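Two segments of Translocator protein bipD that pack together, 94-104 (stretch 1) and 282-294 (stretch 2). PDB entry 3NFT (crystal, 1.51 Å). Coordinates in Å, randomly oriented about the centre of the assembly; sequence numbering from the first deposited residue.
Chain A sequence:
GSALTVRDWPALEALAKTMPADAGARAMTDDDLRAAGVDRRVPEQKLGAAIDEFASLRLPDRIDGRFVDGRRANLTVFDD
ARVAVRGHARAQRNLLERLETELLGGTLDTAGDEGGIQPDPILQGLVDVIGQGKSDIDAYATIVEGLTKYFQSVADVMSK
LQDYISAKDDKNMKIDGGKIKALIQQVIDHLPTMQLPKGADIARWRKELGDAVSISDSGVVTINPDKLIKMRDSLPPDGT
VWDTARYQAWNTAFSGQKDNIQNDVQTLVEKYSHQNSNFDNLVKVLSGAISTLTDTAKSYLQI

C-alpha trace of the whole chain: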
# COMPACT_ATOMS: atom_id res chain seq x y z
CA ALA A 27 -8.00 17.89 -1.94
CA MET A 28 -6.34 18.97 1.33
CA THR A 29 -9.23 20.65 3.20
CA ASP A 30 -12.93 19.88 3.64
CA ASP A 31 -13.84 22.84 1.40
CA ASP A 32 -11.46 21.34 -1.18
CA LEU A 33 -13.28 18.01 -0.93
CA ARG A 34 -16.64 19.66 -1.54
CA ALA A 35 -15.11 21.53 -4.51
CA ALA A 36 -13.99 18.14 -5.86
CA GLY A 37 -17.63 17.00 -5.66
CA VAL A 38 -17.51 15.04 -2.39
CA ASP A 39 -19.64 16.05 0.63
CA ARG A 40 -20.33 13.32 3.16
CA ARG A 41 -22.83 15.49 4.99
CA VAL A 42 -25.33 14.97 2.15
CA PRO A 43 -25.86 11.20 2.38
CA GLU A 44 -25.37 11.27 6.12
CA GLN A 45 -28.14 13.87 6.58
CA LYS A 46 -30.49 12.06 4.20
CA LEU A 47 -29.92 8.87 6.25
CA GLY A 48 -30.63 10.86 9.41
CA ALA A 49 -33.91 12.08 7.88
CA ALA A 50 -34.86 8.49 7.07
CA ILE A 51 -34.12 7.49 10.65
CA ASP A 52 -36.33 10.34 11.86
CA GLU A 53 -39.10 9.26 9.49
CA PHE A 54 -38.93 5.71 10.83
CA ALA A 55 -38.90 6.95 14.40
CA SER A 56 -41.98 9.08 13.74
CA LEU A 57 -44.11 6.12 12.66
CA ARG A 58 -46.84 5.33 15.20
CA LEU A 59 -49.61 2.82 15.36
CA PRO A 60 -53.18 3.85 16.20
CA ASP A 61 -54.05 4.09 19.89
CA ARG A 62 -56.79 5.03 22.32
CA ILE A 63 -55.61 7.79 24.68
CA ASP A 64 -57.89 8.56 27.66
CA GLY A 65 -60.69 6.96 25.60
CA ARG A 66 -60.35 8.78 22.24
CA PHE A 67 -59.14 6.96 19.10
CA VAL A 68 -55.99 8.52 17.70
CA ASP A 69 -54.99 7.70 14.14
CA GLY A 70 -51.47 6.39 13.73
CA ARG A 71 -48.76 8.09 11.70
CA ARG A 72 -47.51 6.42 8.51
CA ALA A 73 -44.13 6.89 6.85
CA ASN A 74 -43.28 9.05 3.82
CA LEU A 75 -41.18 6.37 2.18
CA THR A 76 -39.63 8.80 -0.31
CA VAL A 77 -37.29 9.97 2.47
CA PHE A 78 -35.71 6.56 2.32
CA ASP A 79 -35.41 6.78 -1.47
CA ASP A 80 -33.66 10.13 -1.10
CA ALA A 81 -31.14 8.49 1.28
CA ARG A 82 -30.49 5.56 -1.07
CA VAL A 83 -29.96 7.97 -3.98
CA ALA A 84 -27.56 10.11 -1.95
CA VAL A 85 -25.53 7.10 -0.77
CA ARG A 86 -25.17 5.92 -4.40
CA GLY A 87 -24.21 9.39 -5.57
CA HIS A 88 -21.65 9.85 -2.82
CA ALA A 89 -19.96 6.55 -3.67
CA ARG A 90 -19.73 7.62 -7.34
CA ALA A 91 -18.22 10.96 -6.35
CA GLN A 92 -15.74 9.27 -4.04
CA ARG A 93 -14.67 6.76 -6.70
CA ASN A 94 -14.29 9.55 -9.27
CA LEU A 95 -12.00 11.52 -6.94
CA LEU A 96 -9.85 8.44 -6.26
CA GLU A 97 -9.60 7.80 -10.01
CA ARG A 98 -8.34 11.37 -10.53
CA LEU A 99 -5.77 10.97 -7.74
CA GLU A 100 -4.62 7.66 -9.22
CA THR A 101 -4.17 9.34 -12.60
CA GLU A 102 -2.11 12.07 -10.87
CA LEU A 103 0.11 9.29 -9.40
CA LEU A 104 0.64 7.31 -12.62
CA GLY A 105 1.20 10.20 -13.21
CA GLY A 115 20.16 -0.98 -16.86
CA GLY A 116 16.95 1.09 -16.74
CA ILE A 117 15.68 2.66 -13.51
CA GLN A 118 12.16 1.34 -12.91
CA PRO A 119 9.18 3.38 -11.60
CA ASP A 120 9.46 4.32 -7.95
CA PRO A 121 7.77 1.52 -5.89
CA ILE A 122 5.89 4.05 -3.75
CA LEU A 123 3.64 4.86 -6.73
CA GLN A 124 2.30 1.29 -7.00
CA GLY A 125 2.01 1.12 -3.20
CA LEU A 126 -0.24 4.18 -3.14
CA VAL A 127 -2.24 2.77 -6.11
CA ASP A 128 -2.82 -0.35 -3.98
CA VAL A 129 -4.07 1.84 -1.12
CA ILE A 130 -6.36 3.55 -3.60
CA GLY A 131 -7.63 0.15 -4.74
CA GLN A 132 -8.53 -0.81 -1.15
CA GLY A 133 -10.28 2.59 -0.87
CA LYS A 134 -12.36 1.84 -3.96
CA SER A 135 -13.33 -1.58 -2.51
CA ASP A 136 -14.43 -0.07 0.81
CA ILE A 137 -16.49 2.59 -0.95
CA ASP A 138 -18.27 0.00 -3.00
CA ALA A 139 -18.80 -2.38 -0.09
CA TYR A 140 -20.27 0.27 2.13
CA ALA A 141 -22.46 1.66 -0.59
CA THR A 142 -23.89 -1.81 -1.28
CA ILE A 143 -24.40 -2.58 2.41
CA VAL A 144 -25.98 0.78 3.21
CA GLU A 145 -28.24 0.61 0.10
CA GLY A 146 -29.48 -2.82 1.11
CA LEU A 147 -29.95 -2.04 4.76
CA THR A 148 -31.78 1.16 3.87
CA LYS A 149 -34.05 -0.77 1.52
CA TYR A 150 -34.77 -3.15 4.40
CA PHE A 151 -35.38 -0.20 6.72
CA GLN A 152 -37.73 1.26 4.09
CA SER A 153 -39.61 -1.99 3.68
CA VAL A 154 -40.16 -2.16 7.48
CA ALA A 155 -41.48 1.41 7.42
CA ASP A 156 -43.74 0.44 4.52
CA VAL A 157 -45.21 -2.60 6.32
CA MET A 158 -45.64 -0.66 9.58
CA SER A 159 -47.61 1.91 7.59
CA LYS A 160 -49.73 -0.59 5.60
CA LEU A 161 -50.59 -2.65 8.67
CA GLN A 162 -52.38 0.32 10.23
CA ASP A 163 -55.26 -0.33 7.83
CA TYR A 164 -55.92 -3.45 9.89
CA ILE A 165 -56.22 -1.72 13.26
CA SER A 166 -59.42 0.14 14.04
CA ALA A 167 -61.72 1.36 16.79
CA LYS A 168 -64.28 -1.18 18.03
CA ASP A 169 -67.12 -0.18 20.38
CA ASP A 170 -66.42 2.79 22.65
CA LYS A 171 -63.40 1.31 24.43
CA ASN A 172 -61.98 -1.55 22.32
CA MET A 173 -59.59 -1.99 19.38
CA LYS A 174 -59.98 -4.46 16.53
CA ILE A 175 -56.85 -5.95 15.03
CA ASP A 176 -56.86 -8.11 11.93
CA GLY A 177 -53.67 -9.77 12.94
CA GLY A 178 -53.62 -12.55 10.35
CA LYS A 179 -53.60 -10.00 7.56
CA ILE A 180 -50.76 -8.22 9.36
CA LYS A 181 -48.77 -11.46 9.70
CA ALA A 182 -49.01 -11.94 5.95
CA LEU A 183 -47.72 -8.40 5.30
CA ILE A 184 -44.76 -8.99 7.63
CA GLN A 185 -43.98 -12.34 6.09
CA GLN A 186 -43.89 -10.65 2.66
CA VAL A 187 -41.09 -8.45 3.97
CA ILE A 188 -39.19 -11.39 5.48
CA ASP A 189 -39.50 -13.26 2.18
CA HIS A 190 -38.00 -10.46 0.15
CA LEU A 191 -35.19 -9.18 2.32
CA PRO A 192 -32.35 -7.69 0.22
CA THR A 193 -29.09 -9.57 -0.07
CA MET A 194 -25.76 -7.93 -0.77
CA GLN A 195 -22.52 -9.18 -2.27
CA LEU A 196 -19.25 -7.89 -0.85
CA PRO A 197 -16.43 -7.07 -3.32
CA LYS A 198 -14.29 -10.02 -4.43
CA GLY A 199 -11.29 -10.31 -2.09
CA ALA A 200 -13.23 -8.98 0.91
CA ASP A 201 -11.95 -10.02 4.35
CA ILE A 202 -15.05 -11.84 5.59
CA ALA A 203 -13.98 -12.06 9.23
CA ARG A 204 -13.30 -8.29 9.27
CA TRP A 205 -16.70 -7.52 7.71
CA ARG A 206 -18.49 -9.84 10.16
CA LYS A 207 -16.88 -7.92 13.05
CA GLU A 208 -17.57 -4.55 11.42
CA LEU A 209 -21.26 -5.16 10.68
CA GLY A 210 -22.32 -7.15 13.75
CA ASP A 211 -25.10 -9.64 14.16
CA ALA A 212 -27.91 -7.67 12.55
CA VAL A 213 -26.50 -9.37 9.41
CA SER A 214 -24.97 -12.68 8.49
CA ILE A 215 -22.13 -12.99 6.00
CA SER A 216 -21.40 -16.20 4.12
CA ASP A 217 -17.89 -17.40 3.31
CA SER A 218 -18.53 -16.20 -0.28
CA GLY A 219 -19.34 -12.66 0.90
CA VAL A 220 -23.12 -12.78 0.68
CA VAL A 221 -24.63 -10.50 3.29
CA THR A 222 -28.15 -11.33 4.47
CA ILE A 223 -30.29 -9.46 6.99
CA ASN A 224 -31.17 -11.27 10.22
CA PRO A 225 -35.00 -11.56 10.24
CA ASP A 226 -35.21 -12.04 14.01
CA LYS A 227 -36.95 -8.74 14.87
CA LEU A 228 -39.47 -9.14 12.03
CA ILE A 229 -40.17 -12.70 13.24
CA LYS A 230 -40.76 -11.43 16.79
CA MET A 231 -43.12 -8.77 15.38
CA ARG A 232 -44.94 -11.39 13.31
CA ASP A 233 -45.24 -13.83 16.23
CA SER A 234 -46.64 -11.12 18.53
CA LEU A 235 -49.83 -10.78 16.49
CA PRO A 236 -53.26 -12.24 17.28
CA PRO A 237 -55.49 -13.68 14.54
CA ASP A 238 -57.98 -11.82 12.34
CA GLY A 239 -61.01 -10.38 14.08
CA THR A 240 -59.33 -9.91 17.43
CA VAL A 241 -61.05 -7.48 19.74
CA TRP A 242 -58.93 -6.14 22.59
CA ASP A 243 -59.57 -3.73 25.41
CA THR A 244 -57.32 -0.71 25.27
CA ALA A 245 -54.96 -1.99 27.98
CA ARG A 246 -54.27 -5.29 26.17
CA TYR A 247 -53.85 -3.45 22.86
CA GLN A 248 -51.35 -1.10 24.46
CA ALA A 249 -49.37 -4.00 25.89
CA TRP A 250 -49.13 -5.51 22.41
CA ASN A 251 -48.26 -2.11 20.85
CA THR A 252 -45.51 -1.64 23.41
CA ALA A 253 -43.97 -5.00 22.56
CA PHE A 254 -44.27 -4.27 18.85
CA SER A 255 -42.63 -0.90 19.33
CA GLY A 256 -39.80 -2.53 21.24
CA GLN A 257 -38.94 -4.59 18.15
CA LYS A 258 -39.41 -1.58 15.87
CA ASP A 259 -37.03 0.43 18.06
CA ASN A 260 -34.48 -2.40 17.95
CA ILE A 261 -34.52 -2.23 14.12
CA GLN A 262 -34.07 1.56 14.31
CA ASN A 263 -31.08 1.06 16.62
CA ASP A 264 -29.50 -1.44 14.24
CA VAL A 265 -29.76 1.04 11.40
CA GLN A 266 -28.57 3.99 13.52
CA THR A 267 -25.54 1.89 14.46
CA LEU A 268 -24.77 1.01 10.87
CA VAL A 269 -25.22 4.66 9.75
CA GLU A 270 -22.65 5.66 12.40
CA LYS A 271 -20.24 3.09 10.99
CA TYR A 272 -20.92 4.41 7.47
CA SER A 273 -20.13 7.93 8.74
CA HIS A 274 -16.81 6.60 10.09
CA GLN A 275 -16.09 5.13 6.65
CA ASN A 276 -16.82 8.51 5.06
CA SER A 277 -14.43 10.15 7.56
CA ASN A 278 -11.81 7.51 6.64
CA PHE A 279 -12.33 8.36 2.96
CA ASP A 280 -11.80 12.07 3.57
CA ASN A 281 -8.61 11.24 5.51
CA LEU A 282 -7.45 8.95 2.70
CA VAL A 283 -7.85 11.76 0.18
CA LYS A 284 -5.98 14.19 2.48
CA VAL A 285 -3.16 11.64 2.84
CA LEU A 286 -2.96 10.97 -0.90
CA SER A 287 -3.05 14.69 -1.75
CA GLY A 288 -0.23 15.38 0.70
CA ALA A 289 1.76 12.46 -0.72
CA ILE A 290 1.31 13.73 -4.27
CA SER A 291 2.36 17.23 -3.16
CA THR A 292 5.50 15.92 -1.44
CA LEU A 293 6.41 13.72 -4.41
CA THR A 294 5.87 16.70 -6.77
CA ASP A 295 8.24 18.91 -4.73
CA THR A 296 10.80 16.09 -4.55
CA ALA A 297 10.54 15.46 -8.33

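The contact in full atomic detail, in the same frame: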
# COMPACT_ATOMS: atom_id res chain seq x y z
N ASN A 94 -14.79 8.62 -8.25
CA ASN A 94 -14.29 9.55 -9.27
C ASN A 94 -13.07 10.31 -8.76
O ASN A 94 -12.08 10.47 -9.48
CB ASN A 94 -15.36 10.55 -9.69
CG ASN A 94 -16.44 9.95 -10.60
OD1 ASN A 94 -17.47 10.59 -10.82
ND2 ASN A 94 -16.22 8.75 -11.12
N LEU A 95 -13.12 10.77 -7.51
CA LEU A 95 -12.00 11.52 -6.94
C LEU A 95 -10.77 10.61 -6.80
O LEU A 95 -9.65 10.99 -7.09
CB LEU A 95 -12.39 12.15 -5.60
CG LEU A 95 -11.32 12.93 -4.84
CD1 LEU A 95 -10.58 13.94 -5.72
CD2 LEU A 95 -11.92 13.65 -3.62
N LEU A 96 -10.97 9.39 -6.32
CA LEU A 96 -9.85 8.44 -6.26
C LEU A 96 -9.24 8.17 -7.63
O LEU A 96 -8.02 8.10 -7.78
CB LEU A 96 -10.28 7.13 -5.59
CG LEU A 96 -10.56 7.19 -4.08
CD1 LEU A 96 -10.92 5.81 -3.52
CD2 LEU A 96 -9.42 7.77 -3.29
N GLU A 97 -10.08 8.03 -8.64
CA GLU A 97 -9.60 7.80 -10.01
C GLU A 97 -8.73 8.96 -10.49
O GLU A 97 -7.70 8.75 -11.14
CB GLU A 97 -10.78 7.54 -10.95
CG GLU A 97 -11.40 6.16 -10.74
CD GLU A 97 -12.67 5.91 -11.55
OE1 GLU A 97 -13.14 6.82 -12.26
OE2 GLU A 97 -13.19 4.77 -11.48
N ARG A 98 -9.14 10.19 -10.16
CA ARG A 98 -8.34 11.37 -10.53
C ARG A 98 -7.00 11.40 -9.81
O ARG A 98 -5.98 11.72 -10.42
CB ARG A 98 -9.10 12.67 -10.26
CG ARG A 98 -10.36 12.77 -11.09
CD ARG A 98 -10.91 14.18 -11.22
NE ARG A 98 -11.35 14.78 -9.96
CZ ARG A 98 -12.52 14.55 -9.36
NH1 ARG A 98 -13.42 13.70 -9.86
NH2 ARG A 98 -12.80 15.18 -8.23
N LEU A 99 -7.01 11.05 -8.53
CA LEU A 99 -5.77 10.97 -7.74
C LEU A 99 -4.83 9.90 -8.28
O LEU A 99 -3.61 10.11 -8.37
CB LEU A 99 -6.09 10.75 -6.26
CG LEU A 99 -6.78 11.93 -5.56
CD1 LEU A 99 -7.42 11.51 -4.24
CD2 LEU A 99 -5.77 13.07 -5.31
N GLU A 100 -5.39 8.76 -8.66
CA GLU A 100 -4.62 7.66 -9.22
C GLU A 100 -3.96 8.10 -10.53
O GLU A 100 -2.78 7.81 -10.78
CB GLU A 100 -5.52 6.45 -9.45
CG GLU A 100 -4.82 5.27 -10.09
CD GLU A 100 -5.71 4.04 -10.18
OE1 GLU A 100 -6.86 4.06 -9.68
OE2 GLU A 100 -5.24 3.05 -10.78
N THR A 101 -4.71 8.80 -11.35
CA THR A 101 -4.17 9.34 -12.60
C THR A 101 -3.02 10.32 -12.34
O THR A 101 -2.00 10.27 -13.04
CB THR A 101 -5.28 9.99 -13.44
OG1 THR A 101 -6.27 8.99 -13.74
CG2 THR A 101 -4.73 10.55 -14.75
N GLU A 102 -3.18 11.18 -11.33
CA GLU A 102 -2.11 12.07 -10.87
C GLU A 102 -0.83 11.30 -10.49
O GLU A 102 0.28 11.78 -10.75
CB GLU A 102 -2.57 12.89 -9.66
CG GLU A 102 -3.11 14.27 -9.96
CD GLU A 102 -2.23 15.38 -9.39
OE1 GLU A 102 -2.71 16.13 -8.52
OE2 GLU A 102 -1.04 15.48 -9.80
N LEU A 103 -1.00 10.13 -9.86
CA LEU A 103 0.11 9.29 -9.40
C LEU A 103 0.80 8.45 -10.48
O LEU A 103 1.93 8.00 -10.29
CB LEU A 103 -0.36 8.35 -8.29
CG LEU A 103 -0.44 8.92 -6.88
CD1 LEU A 103 -1.38 8.08 -6.00
CD2 LEU A 103 0.97 9.02 -6.27
N LEU A 104 0.11 8.20 -11.59
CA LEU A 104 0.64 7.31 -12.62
C LEU A 104 1.00 7.86 -14.03
O LEU A 104 1.11 7.06 -14.96
CB LEU A 104 -0.36 6.16 -12.81
CG LEU A 104 -0.62 5.26 -11.61
CD1 LEU A 104 -1.54 4.14 -12.04
CD2 LEU A 104 0.68 4.70 -11.02
N LEU A 282 -8.19 9.57 3.80
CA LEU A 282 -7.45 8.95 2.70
C LEU A 282 -7.10 9.95 1.60
O LEU A 282 -5.96 10.01 1.14
CB LEU A 282 -8.22 7.76 2.12
CG LEU A 282 -7.68 7.06 0.86
CD1 LEU A 282 -6.28 6.44 1.11
CD2 LEU A 282 -8.68 5.99 0.35
N VAL A 283 -8.08 10.75 1.20
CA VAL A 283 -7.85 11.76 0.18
C VAL A 283 -6.82 12.78 0.66
O VAL A 283 -5.95 13.19 -0.10
CB VAL A 283 -9.15 12.47 -0.24
CG1 VAL A 283 -8.82 13.71 -1.11
CG2 VAL A 283 -10.04 11.49 -0.94
N LYS A 284 -6.94 13.22 1.92
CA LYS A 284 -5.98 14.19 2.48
C LYS A 284 -4.56 13.62 2.52
O LYS A 284 -3.59 14.30 2.20
CB LYS A 284 -6.44 14.65 3.86
CG LYS A 284 -7.67 15.56 3.83
CD LYS A 284 -8.25 15.81 5.21
CE LYS A 284 -9.57 16.57 5.11
NZ LYS A 284 -10.08 17.01 6.44
N VAL A 285 -4.45 12.33 2.87
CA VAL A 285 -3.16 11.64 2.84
C VAL A 285 -2.58 11.55 1.43
O VAL A 285 -1.42 11.87 1.19
CB VAL A 285 -3.25 10.23 3.49
CG1 VAL A 285 -2.00 9.42 3.19
CG2 VAL A 285 -3.44 10.40 4.99
N LEU A 286 -3.40 11.13 0.48
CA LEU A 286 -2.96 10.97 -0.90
C LEU A 286 -2.57 12.31 -1.53
O LEU A 286 -1.58 12.39 -2.25
CB LEU A 286 -4.05 10.31 -1.73
CG LEU A 286 -4.37 8.83 -1.49
CD1 LEU A 286 -5.65 8.45 -2.28
CD2 LEU A 286 -3.21 7.95 -1.88
N SER A 287 -3.34 13.37 -1.22
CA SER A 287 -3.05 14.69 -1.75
C SER A 287 -1.73 15.20 -1.22
O SER A 287 -0.92 15.75 -1.97
CB SER A 287 -4.17 15.65 -1.37
OG SER A 287 -5.34 15.18 -1.97
N GLY A 288 -1.50 15.00 0.09
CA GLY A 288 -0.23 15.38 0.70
C GLY A 288 0.94 14.61 0.13
O GLY A 288 2.01 15.19 -0.13
N ALA A 289 0.75 13.30 -0.08
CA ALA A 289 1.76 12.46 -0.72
C ALA A 289 2.12 12.95 -2.11
O ALA A 289 3.29 13.06 -2.46
CB ALA A 289 1.30 10.98 -0.78
N ILE A 290 1.11 13.23 -2.91
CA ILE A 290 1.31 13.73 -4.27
C ILE A 290 2.04 15.07 -4.26
O ILE A 290 2.92 15.30 -5.10
CB ILE A 290 -0.04 13.87 -5.01
CG1 ILE A 290 -0.58 12.48 -5.34
CG2 ILE A 290 0.11 14.73 -6.27
CD1 ILE A 290 -2.08 12.46 -5.70
N SER A 291 1.69 15.94 -3.31
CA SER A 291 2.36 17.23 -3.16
C SER A 291 3.84 17.04 -2.86
O SER A 291 4.71 17.58 -3.54
CB SER A 291 1.69 18.05 -2.05
OG SER A 291 2.30 19.32 -1.92
N THR A 292 4.13 16.22 -1.84
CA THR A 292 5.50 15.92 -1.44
C THR A 292 6.32 15.30 -2.57
O THR A 292 7.48 15.68 -2.78
CB THR A 292 5.53 14.99 -0.22
OG1 THR A 292 5.04 15.71 0.92
CG2 THR A 292 6.92 14.49 0.07
N LEU A 293 5.72 14.37 -3.30
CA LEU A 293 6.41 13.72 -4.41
C LEU A 293 6.61 14.67 -5.60
O LEU A 293 7.56 14.50 -6.36
CB LEU A 293 5.69 12.45 -4.86
CG LEU A 293 5.71 11.27 -3.87
CD1 LEU A 293 4.65 10.23 -4.23
CD2 LEU A 293 7.11 10.63 -3.76
N THR A 294 5.73 15.66 -5.74
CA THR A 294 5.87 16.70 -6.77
C THR A 294 7.01 17.66 -6.45
O THR A 294 7.75 18.07 -7.36
CB THR A 294 4.58 17.52 -6.94
OG1 THR A 294 3.52 16.66 -7.38
CG2 THR A 294 4.78 18.66 -7.96

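How do the two backbones lie against each other? Residues 94-103 and 282-294 are helical, and the two helices run in nearly the same direction, with 19° between their axes and a closest approach of 10.7 Å. Each helix is held by its own i to i+4 hydrogen bonds; no hydrogen bond crosses between them, and every close contact is made by side chains.

What sits at the centre? L99 points toward the other helix as a knob in a hole formed by V283, L286, S287 and I290. L99 CD1 lies 4.1 Å from V283 CG1 and 4.0 Å from L286 CD1, while L99 CD2 reaches I290 CD1 at 3.8 Å. These are van der Waals contacts between branched apolar chains, which gain by excluding water.

How does the packing extend along the helices? Toward the N-terminal end, L95 CD2 meets V283 CG2 at 3.9 Å, and L96, although its CA-to-CB bond points sideways, brings CD2 to 4.0 Å from L286 CD1. One turn beyond L99, L103 CG packs 3.9 Å from I290 CG1.

Do polar groups take part? Only marginally. E102 OE2 approaches I290 CG2 at 3.8 Å, a contact without a hydrogen bond, at the exposed margin. S287 OG lies 4.0 Å from L99 CD2, lining the hole without bonding across it.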